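Local atomic coordinates of uncharacterized protein Dfer_1899 (PDB entry 5HX0), a protein that is of unknown function but folds as a six-bladed beta-propeller of the sialidase-like type and may act on or bind carbohydrates. Residues A[254-259]-A[278-283]; A[289-294]-A[347-352]; A[317-322]-A[339-344]. All coordinates share one frame; numbering follows the deposited sequence.

The three contacts follow consecutive blades of the propeller. Contact 1 joins the outermost strand of the blade ending at 250-256 to the next blade. Contact 2 joins that second blade to a loop of the third, and contact 3 lies inside the third. Contacts 1 and 2 have centres about 13 Å apart and meet in one sheet, where strands 276-283 and 288-294 pair and Leu280 N lies 2.8 Å from Cys290 O, a probable hydrogen bond. The centres of contacts 2 and 3 are also about 13 Å apart; Asp348 OD1 and Asn343 N, 2.9 Å apart, probably hydrogen-bond. Contacts 1 and 3, centres about 22 Å apart, touch where Phe279 CE1 packs on Leu342 CD1 at 4.0 Å.

Contact 1 of 3, residues A[254-259]-A[278-283]; sequences PVAVDE and AFLRTA
Leu280 reaches across to Val255 and Ala256, bridging two neighbouring blades of the propeller. Strand 254-256, at the outer edge of one blade, and strand 278-283, the second strand of the next, are too far apart for sheet pairing: the axes of the two short segments come within 8.9 Å, their N-to-C directions 57° apart. The Leu280 side chain leaves its strand toward the other blade: CB is still 5.5 Å from Ala256 CB, and CG, the branch point, stays short of contact; only its methyls touch. With chi2 at 170°, CD1 runs on in an extended line from CA and meets Ala256 CB at 3.6 Å, while CD2 branches toward Val255 CG1, a looser approach of 4.4 Å. Val255 CG1 packs more closely on Ala278 CB, 3.8 Å away. Two successive residues can face the same strand because Val255 and Ala256 form a classic beta bulge opposite Asn237, which brings both side chains to one side. Phe263 and Ala266 of strand 262-270 and Ala292 of strand 288-294 pack round the same group. All four touching residues are buried and only aliphatic carbons meet, so the segments join purely by apolar packing, with no hydrogen bond between them.

Contact 2 of 3, residues A[289-294]-A[347-352]; sequences ACIARS and TDFATA
Ile291 and Arg293 lie on an extended strand, whereas Thr347 and Phe349, which they touch, sit on a loop without regular structure; the nearest alpha carbons, those of Ile291 and Phe349, are 9.4 Å apart. This is a blade-to-blade contact of a beta-propeller: 289-294 lies on strand 288-294, the third of its blade, and 347-352 belongs to the loop joining the third and fourth strands of the next. The loop turns back on itself, with Thr351 N giving a hydrogen bond to Asp348 O at 3.1 Å. Two residues apart on the strand, Ile291 and Arg293 both point toward the loop. Ile291 sets two methyls against the CE2-CZ part of the Phe349 ring: CD1 lies 3.8 Å from CE2 and CG2 3.9 Å from CZ, the approach being oblique. Met307 and Leu342 pack against the same ring. Arg293 is extended as far as CD, then bends at chi3 (-59°), which carries its guanidinium over to the loop. There NH2 comes within 3.7 Å of Thr347 CG2, a van der Waals contact; the polar partners are Asp275, in a salt bridge with NH1, and Glu345 O, hydrogen-bonded to NH2. Within the loop, Thr347 O lies 3.7 Å above one face of the Phe349 ring, displaced toward its rim.

Contact 3 of 3, residues A[317-322]-A[339-344]; sequences LRLPDN and ARILNA
Leu319 and Ile341 meet at about a right angle, while Asn322 and Ala344 come together mainly through backbone atoms. The two segments belong to one propeller blade and flank its strand 324-330: 317-322 runs from the end of the first strand into the turn, and 339-344 continues from the third strand into a loop. Ile341 leaves its strand across the direction of the other segment, but the CG2 branch turns back toward it. This CG2, anti to the backbone N, touches Leu319 CD1 at 4.1 Å, a loose methyl-to-methyl contact. Leu325 packs on Ile341, and Val379 of the following blade on Leu319. A type I turn from Leu319 to Asn322, closed by Asn322 N to Leu319 O at 2.9 Å, leads to the second meeting point. Ala344 points its methyl toward the turn, where its CB lies 3.4 Å from Asn322 O and 4.1 Å from Asn322 CB, whereas the Asn322 carboxamide extends off the other way. Asn322 O takes a CA-H...O contact from Ala344 CA, 3.2 Å away and bent to 141° at the hydrogen. A water donates to Asn322 O at 2.6 Å and to Ala344 O at 2.8 Å. Two carbonyl acceptors that cannot bond each other are thus joined by a water that spends both protons on them, and no direct hydrogen bond links the two segments.

Contact 1 of 3, residues A[254-259]-A[278-283]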
loop_
_atom_site.group_PDB
_atom_site.type_symbol
_atom_site.label_atom_id
_atom_site.label_comp_id
_atom_site.label_asym_id
_atom_site.label_seq_id
_atom_site.Cartn_x
_atom_site.Cartn_y
_atom_site.Cartn_z
ATOM N N PRO A 254 25.860 -15.348 18.509
ATOM C CA PRO A 254 24.669 -15.274 19.366
ATOM C C PRO A 254 24.841 -14.194 20.425
ATOM O O PRO A 254 25.934 -13.999 20.970
ATOM C CB PRO A 254 24.588 -16.666 20.009
ATOM C CG PRO A 254 25.604 -17.509 19.296
ATOM C CD PRO A 254 26.631 -16.583 18.735
ATOM N N VAL A 255 23.749 -13.492 20.714
ATOM C CA VAL A 255 23.760 -12.367 21.657
ATOM C C VAL A 255 23.151 -12.744 23.000
ATOM O O VAL A 255 23.694 -12.412 24.054
ATOM C CB VAL A 255 23.034 -11.149 21.041
ATOM C CG1 VAL A 255 22.783 -10.079 22.118
ATOM C CG2 VAL A 255 23.842 -10.582 19.867
ATOM N N ALA A 256 21.993 -13.396 22.989
ATOM C CA ALA A 256 21.338 -13.803 24.227
ATOM C C ALA A 256 20.487 -15.021 23.919
ATOM O O ALA A 256 19.617 -14.966 23.044
ATOM C CB ALA A 256 20.475 -12.684 24.821
ATOM N N VAL A 257 20.767 -16.122 24.616
ATOM C CA VAL A 257 20.069 -17.396 24.437
ATOM C C VAL A 257 19.873 -18.009 25.816
ATOM O O VAL A 257 20.785 -17.989 26.652
ATOM C CB VAL A 257 20.852 -18.377 23.530
ATOM C CG1 VAL A 257 20.007 -19.592 23.197
ATOM C CG2 VAL A 257 21.340 -17.702 22.262
ATOM N N ASP A 258 18.684 -18.551 26.061
ATOM C CA ASP A 258 18.412 -19.229 27.318
ATOM C C ASP A 258 17.506 -20.418 27.054
ATOM O O ASP A 258 16.750 -20.430 26.086
ATOM C CB ASP A 258 17.746 -18.306 28.336
ATOM C CG ASP A 258 17.680 -18.926 29.714
ATOM O OD1 ASP A 258 18.751 -19.115 30.310
ATOM O OD2 ASP A 258 16.575 -19.241 30.188
ATOM N N GLU A 259 17.560 -21.409 27.950
ATOM C CA GLU A 259 16.705 -22.584 27.792
ATOM C C GLU A 259 15.234 -22.245 27.972
ATOM O O GLU A 259 14.378 -22.887 27.354
ATOM C CB GLU A 259 17.098 -23.683 28.785
ATOM C CG GLU A 259 18.380 -24.412 28.435
ATOM C CD GLU A 259 18.329 -25.054 27.059
ATOM O OE1 GLU A 259 17.247 -25.548 26.664
ATOM O OE2 GLU A 259 19.373 -25.058 26.369
ATOM N N ALA A 278 23.860 -4.698 23.699
ATOM C CA ALA A 278 22.492 -4.925 23.232
ATOM C C ALA A 278 21.518 -4.829 24.400
ATOM O O ALA A 278 21.730 -5.461 25.439
ATOM C CB ALA A 278 22.361 -6.296 22.548
ATOM N N PHE A 279 20.437 -4.061 24.219
ATOM C CA PHE A 279 19.418 -3.856 25.246
ATOM C C PHE A 279 18.166 -4.638 24.853
ATOM O O PHE A 279 17.568 -4.364 23.806
ATOM C CB PHE A 279 19.092 -2.368 25.411
ATOM C CG PHE A 279 20.285 -1.506 25.757
ATOM C CD1 PHE A 279 20.779 -1.465 27.070
ATOM C CD2 PHE A 279 20.902 -0.730 24.785
ATOM C CE1 PHE A 279 21.872 -0.656 27.413
ATOM C CE2 PHE A 279 22.013 0.081 25.115
ATOM C CZ PHE A 279 22.489 0.115 26.436
ATOM N N LEU A 280 17.745 -5.572 25.708
ATOM C CA LEU A 280 16.915 -6.701 25.287
ATOM C C LEU A 280 15.569 -6.750 26.006
ATOM O O LEU A 280 15.508 -6.699 27.240
ATOM C CB LEU A 280 17.660 -8.009 25.527
ATOM C CG LEU A 280 19.132 -8.027 25.113
ATOM C CD1 LEU A 280 19.795 -9.278 25.632
ATOM C CD2 LEU A 280 19.258 -7.944 23.590
ATOM N N ARG A 281 14.496 -6.861 25.225
ATOM C CA ARG A 281 13.178 -7.221 25.742
ATOM C C ARG A 281 13.089 -8.735 25.948
ATOM O O ARG A 281 13.571 -9.513 25.126
ATOM C CB ARG A 281 12.091 -6.770 24.767
ATOM C CG ARG A 281 10.684 -7.305 25.087
ATOM C CD ARG A 281 9.662 -6.823 24.048
ATOM N NE ARG A 281 8.340 -7.380 24.325
ATOM C CZ ARG A 281 7.212 -6.992 23.729
ATOM N NH1 ARG A 281 7.234 -6.049 22.802
ATOM N NH2 ARG A 281 6.051 -7.538 24.070
ATOM N N THR A 282 12.461 -9.158 27.040
ATOM C CA THR A 282 12.371 -10.579 27.353
ATOM C C THR A 282 10.917 -11.042 27.373
ATOM O O THR A 282 9.985 -10.246 27.493
ATOM C CB THR A 282 13.002 -10.917 28.720
ATOM O OG1 THR A 282 12.400 -10.110 29.738
ATOM C CG2 THR A 282 14.523 -10.706 28.712
ATOM N N ALA A 283 10.742 -12.356 27.275
ATOM C CA ALA A 283 9.498 -13.032 27.625
ATOM C C ALA A 283 9.846 -14.152 28.594
ATOM O O ALA A 283 10.879 -14.811 28.439
ATOM C CB ALA A 283 8.768 -13.591 26.382
#

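Contact 2 of 3, residues A[289-294]-A[347-352]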
loop_
_atom_site.group_PDB
_atom_site.type_symbol
_atom_site.label_atom_id
_atom_site.label_comp_id
_atom_site.label_asym_id
_atom_site.label_seq_id
_atom_site.Cartn_x
_atom_site.Cartn_y
_atom_site.Cartn_z
ATOM N N ALA A 289 14.125 -6.034 31.841
ATOM C CA ALA A 289 14.933 -5.556 30.729
ATOM C C ALA A 289 16.367 -6.046 30.913
ATOM O O ALA A 289 16.941 -5.913 32.000
ATOM C CB ALA A 289 14.880 -4.028 30.671
ATOM N N CYS A 290 16.950 -6.622 29.868
ATOM C CA CYS A 290 18.262 -7.244 30.008
ATOM C C CYS A 290 19.292 -6.596 29.088
ATOM O O CYS A 290 18.969 -5.812 28.190
ATOM C CB CYS A 290 18.186 -8.753 29.733
ATOM S SG CYS A 290 17.256 -9.626 31.029
ATOM N N ILE A 291 20.555 -6.948 29.320
ATOM C CA ILE A 291 21.661 -6.391 28.547
ATOM C C ILE A 291 22.651 -7.511 28.260
ATOM O O ILE A 291 22.830 -8.422 29.077
ATOM C CB ILE A 291 22.328 -5.213 29.302
ATOM C CG1 ILE A 291 23.351 -4.491 28.429
ATOM C CG2 ILE A 291 22.958 -5.704 30.630
ATOM C CD1 ILE A 291 23.917 -3.204 29.053
ATOM N N ALA A 292 23.259 -7.473 27.081
ATOM C CA ALA A 292 24.368 -8.357 26.758
ATOM C C ALA A 292 25.466 -7.525 26.112
ATOM O O ALA A 292 25.186 -6.566 25.382
ATOM C CB ALA A 292 23.925 -9.507 25.832
ATOM N N ARG A 293 26.722 -7.894 26.382
ATOM C CA ARG A 293 27.870 -7.093 25.981
ATOM C C ARG A 293 28.916 -7.937 25.248
ATOM O O ARG A 293 29.127 -9.112 25.573
ATOM C CB ARG A 293 28.509 -6.408 27.218
ATOM C CG ARG A 293 29.718 -5.537 26.892
ATOM C CD ARG A 293 30.264 -4.869 28.174
ATOM N NE ARG A 293 29.245 -4.040 28.821
ATOM C CZ ARG A 293 29.185 -2.714 28.736
ATOM N NH1 ARG A 293 30.094 -2.046 28.038
ATOM N NH2 ARG A 293 28.220 -2.047 29.366
ATOM N N SER A 294 29.561 -7.328 24.249
ATOM C CA SER A 294 30.718 -7.906 23.567
ATOM C C SER A 294 31.901 -6.959 23.700
ATOM O O SER A 294 31.779 -5.759 23.415
ATOM C CB SER A 294 30.433 -8.158 22.084
ATOM O OG SER A 294 31.627 -8.514 21.395
ATOM N N THR A 347 27.519 0.971 31.755
ATOM C CA THR A 347 27.748 0.016 32.838
ATOM C C THR A 347 26.901 0.287 34.075
ATOM O O THR A 347 26.743 -0.611 34.911
ATOM C CB THR A 347 29.228 0.015 33.257
ATOM O OG1 THR A 347 29.613 1.328 33.699
ATOM C CG2 THR A 347 30.120 -0.390 32.099
ATOM N N ASP A 348 26.345 1.488 34.210
ATOM C CA ASP A 348 25.727 1.915 35.458
ATOM C C ASP A 348 24.201 1.886 35.398
ATOM O O ASP A 348 23.537 2.701 36.052
ATOM C CB ASP A 348 26.231 3.308 35.836
ATOM C CG ASP A 348 25.800 4.383 34.855
ATOM O OD1 ASP A 348 25.363 4.054 33.734
ATOM O OD2 ASP A 348 25.920 5.567 35.214
ATOM N N PHE A 349 23.634 0.938 34.652
ATOM C CA PHE A 349 22.182 0.907 34.479
ATOM C C PHE A 349 21.466 0.645 35.797
ATOM O O PHE A 349 20.306 1.029 35.957
ATOM C CB PHE A 349 21.806 -0.158 33.446
ATOM C CG PHE A 349 22.657 -1.394 33.540
ATOM C CD1 PHE A 349 22.382 -2.367 34.491
ATOM C CD2 PHE A 349 23.750 -1.568 32.712
ATOM C CE1 PHE A 349 23.182 -3.507 34.592
ATOM C CE2 PHE A 349 24.563 -2.706 32.814
ATOM C CZ PHE A 349 24.266 -3.677 33.748
ATOM N N ALA A 350 22.134 -0.006 36.754
ATOM C CA ALA A 350 21.490 -0.289 38.028
ATOM C C ALA A 350 21.408 0.927 38.931
ATOM O O ALA A 350 20.545 0.971 39.811
ATOM C CB ALA A 350 22.237 -1.411 38.755
ATOM N N THR A 351 22.286 1.913 38.758
ATOM C CA THR A 351 22.278 3.080 39.625
ATOM C C THR A 351 21.745 4.337 38.952
ATOM O O THR A 351 21.513 5.334 39.643
ATOM C CB THR A 351 23.693 3.344 40.184
ATOM O OG1 THR A 351 24.646 3.483 39.116
ATOM C CG2 THR A 351 24.123 2.204 41.102
ATOM N N ALA A 352 21.533 4.323 37.644
ATOM C CA ALA A 352 21.074 5.525 36.964
ATOM C C ALA A 352 19.608 5.770 37.311
ATOM O O ALA A 352 18.783 4.850 37.198
ATOM C CB ALA A 352 21.263 5.403 35.447
#

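Contact 3 of 3, residues A[317-322]-A[339-344]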
loop_
_atom_site.group_PDB
_atom_site.type_symbol
_atom_site.label_atom_id
_atom_site.label_comp_id
_atom_site.label_asym_id
_atom_site.label_seq_id
_atom_site.Cartn_x
_atom_site.Cartn_y
_atom_site.Cartn_z
ATOM N N LEU A 317 20.336 6.198 22.668
ATOM C CA LEU A 317 20.803 7.357 21.913
ATOM C C LEU A 317 22.033 7.944 22.595
ATOM O O LEU A 317 21.992 8.231 23.795
ATOM C CB LEU A 317 19.702 8.425 21.844
ATOM C CG LEU A 317 20.137 9.773 21.252
ATOM C CD1 LEU A 317 20.413 9.623 19.767
ATOM C CD2 LEU A 317 19.065 10.851 21.497
ATOM N N ARG A 318 23.117 8.136 21.837
ATOM C CA ARG A 318 24.303 8.785 22.384
ATOM C C ARG A 318 24.029 10.283 22.470
ATOM O O ARG A 318 23.691 10.903 21.460
ATOM C CB ARG A 318 25.528 8.512 21.511
ATOM C CG ARG A 318 26.823 9.088 22.091
ATOM C CD ARG A 318 28.013 8.888 21.127
ATOM N NE ARG A 318 28.394 7.476 21.073
ATOM C CZ ARG A 318 29.520 7.019 20.535
ATOM N NH1 ARG A 318 30.379 7.870 19.978
ATOM N NH2 ARG A 318 29.785 5.710 20.546
ATOM N N LEU A 319 24.165 10.862 23.660
ATOM C CA LEU A 319 23.966 12.295 23.871
ATOM C C LEU A 319 25.240 13.068 23.541
ATOM O O LEU A 319 26.312 12.495 23.361
ATOM C CB LEU A 319 23.544 12.535 25.321
ATOM C CG LEU A 319 22.209 11.894 25.697
ATOM C CD1 LEU A 319 22.022 11.972 27.206
ATOM C CD2 LEU A 319 21.077 12.639 24.990
ATOM N N PRO A 320 25.170 14.396 23.445
ATOM C CA PRO A 320 26.365 15.150 23.025
ATOM C C PRO A 320 27.554 15.018 23.960
ATOM O O PRO A 320 28.679 15.271 23.523
ATOM C CB PRO A 320 25.852 16.594 22.958
ATOM C CG PRO A 320 24.379 16.413 22.614
ATOM C CD PRO A 320 23.984 15.262 23.495
ATOM N N ASP A 321 27.365 14.620 25.221
ATOM C CA ASP A 321 28.480 14.436 26.137
ATOM C C ASP A 321 28.875 12.972 26.269
ATOM O O ASP A 321 29.610 12.623 27.192
ATOM C CB ASP A 321 28.144 15.037 27.509
ATOM C CG ASP A 321 26.981 14.332 28.201
ATOM O OD1 ASP A 321 26.404 13.382 27.623
ATOM O OD2 ASP A 321 26.629 14.746 29.330
ATOM N N ASN A 322 28.378 12.113 25.376
ATOM C CA ASN A 322 28.643 10.685 25.246
ATOM C C ASN A 322 27.918 9.846 26.297
ATOM O O ASN A 322 28.001 8.605 26.228
ATOM C CB ASN A 322 30.145 10.332 25.280
ATOM C CG ASN A 322 30.888 10.780 24.020
ATOM O OD1 ASN A 322 30.287 11.037 22.985
ATOM N ND2 ASN A 322 32.206 10.864 24.116
ATOM N N ALA A 339 12.747 6.372 31.065
ATOM C CA ALA A 339 14.095 6.394 30.522
ATOM C C ALA A 339 15.098 6.526 31.658
ATOM O O ALA A 339 14.743 6.869 32.789
ATOM C CB ALA A 339 14.273 7.544 29.517
ATOM N N ARG A 340 16.366 6.251 31.339
ATOM C CA ARG A 340 17.450 6.575 32.254
ATOM C C ARG A 340 18.691 6.906 31.435
ATOM O O ARG A 340 18.836 6.459 30.301
ATOM C CB ARG A 340 17.718 5.430 33.253
ATOM C CG ARG A 340 17.891 4.046 32.649
ATOM C CD ARG A 340 17.904 2.950 33.754
ATOM N NE ARG A 340 16.581 2.718 34.340
ATOM C CZ ARG A 340 16.373 2.155 35.529
ATOM N NH1 ARG A 340 17.407 1.762 36.276
ATOM N NH2 ARG A 340 15.137 1.993 35.985
ATOM N N ILE A 341 19.578 7.717 32.003
ATOM C CA ILE A 341 20.769 8.159 31.292
ATOM C C ILE A 341 21.959 7.394 31.846
ATOM O O ILE A 341 22.282 7.519 33.032
ATOM C CB ILE A 341 20.974 9.676 31.423
ATOM C CG1 ILE A 341 19.811 10.430 30.771
ATOM C CG2 ILE A 341 22.328 10.077 30.819
ATOM C CD1 ILE A 341 19.956 11.956 30.871
ATOM N N LEU A 342 22.603 6.606 30.995
ATOM C CA LEU A 342 23.727 5.776 31.396
ATOM C C LEU A 342 25.038 6.507 31.132
ATOM O O LEU A 342 25.099 7.442 30.329
ATOM C CB LEU A 342 23.698 4.454 30.631
ATOM C CG LEU A 342 22.372 3.683 30.637
ATOM C CD1 LEU A 342 22.559 2.347 29.940
ATOM C CD2 LEU A 342 21.870 3.488 32.073
ATOM N N ASN A 343 26.096 6.077 31.823
ATOM C CA ASN A 343 27.418 6.589 31.482
ATOM C C ASN A 343 27.814 6.102 30.078
ATOM O O ASN A 343 27.131 5.271 29.463
ATOM C CB ASN A 343 28.456 6.186 32.544
ATOM C CG ASN A 343 28.547 4.670 32.764
ATOM O OD1 ASN A 343 28.297 3.874 31.865
ATOM N ND2 ASN A 343 28.928 4.278 33.984
ATOM N N ALA A 344 28.928 6.638 29.566
ATOM C CA ALA A 344 29.302 6.392 28.167
ATOM C C ALA A 344 29.430 4.903 27.860
ATOM O O ALA A 344 29.058 4.450 26.772
ATOM C CB ALA A 344 30.607 7.118 27.849
HETATM O O HOH W 1 28.405 6.444 24.915
#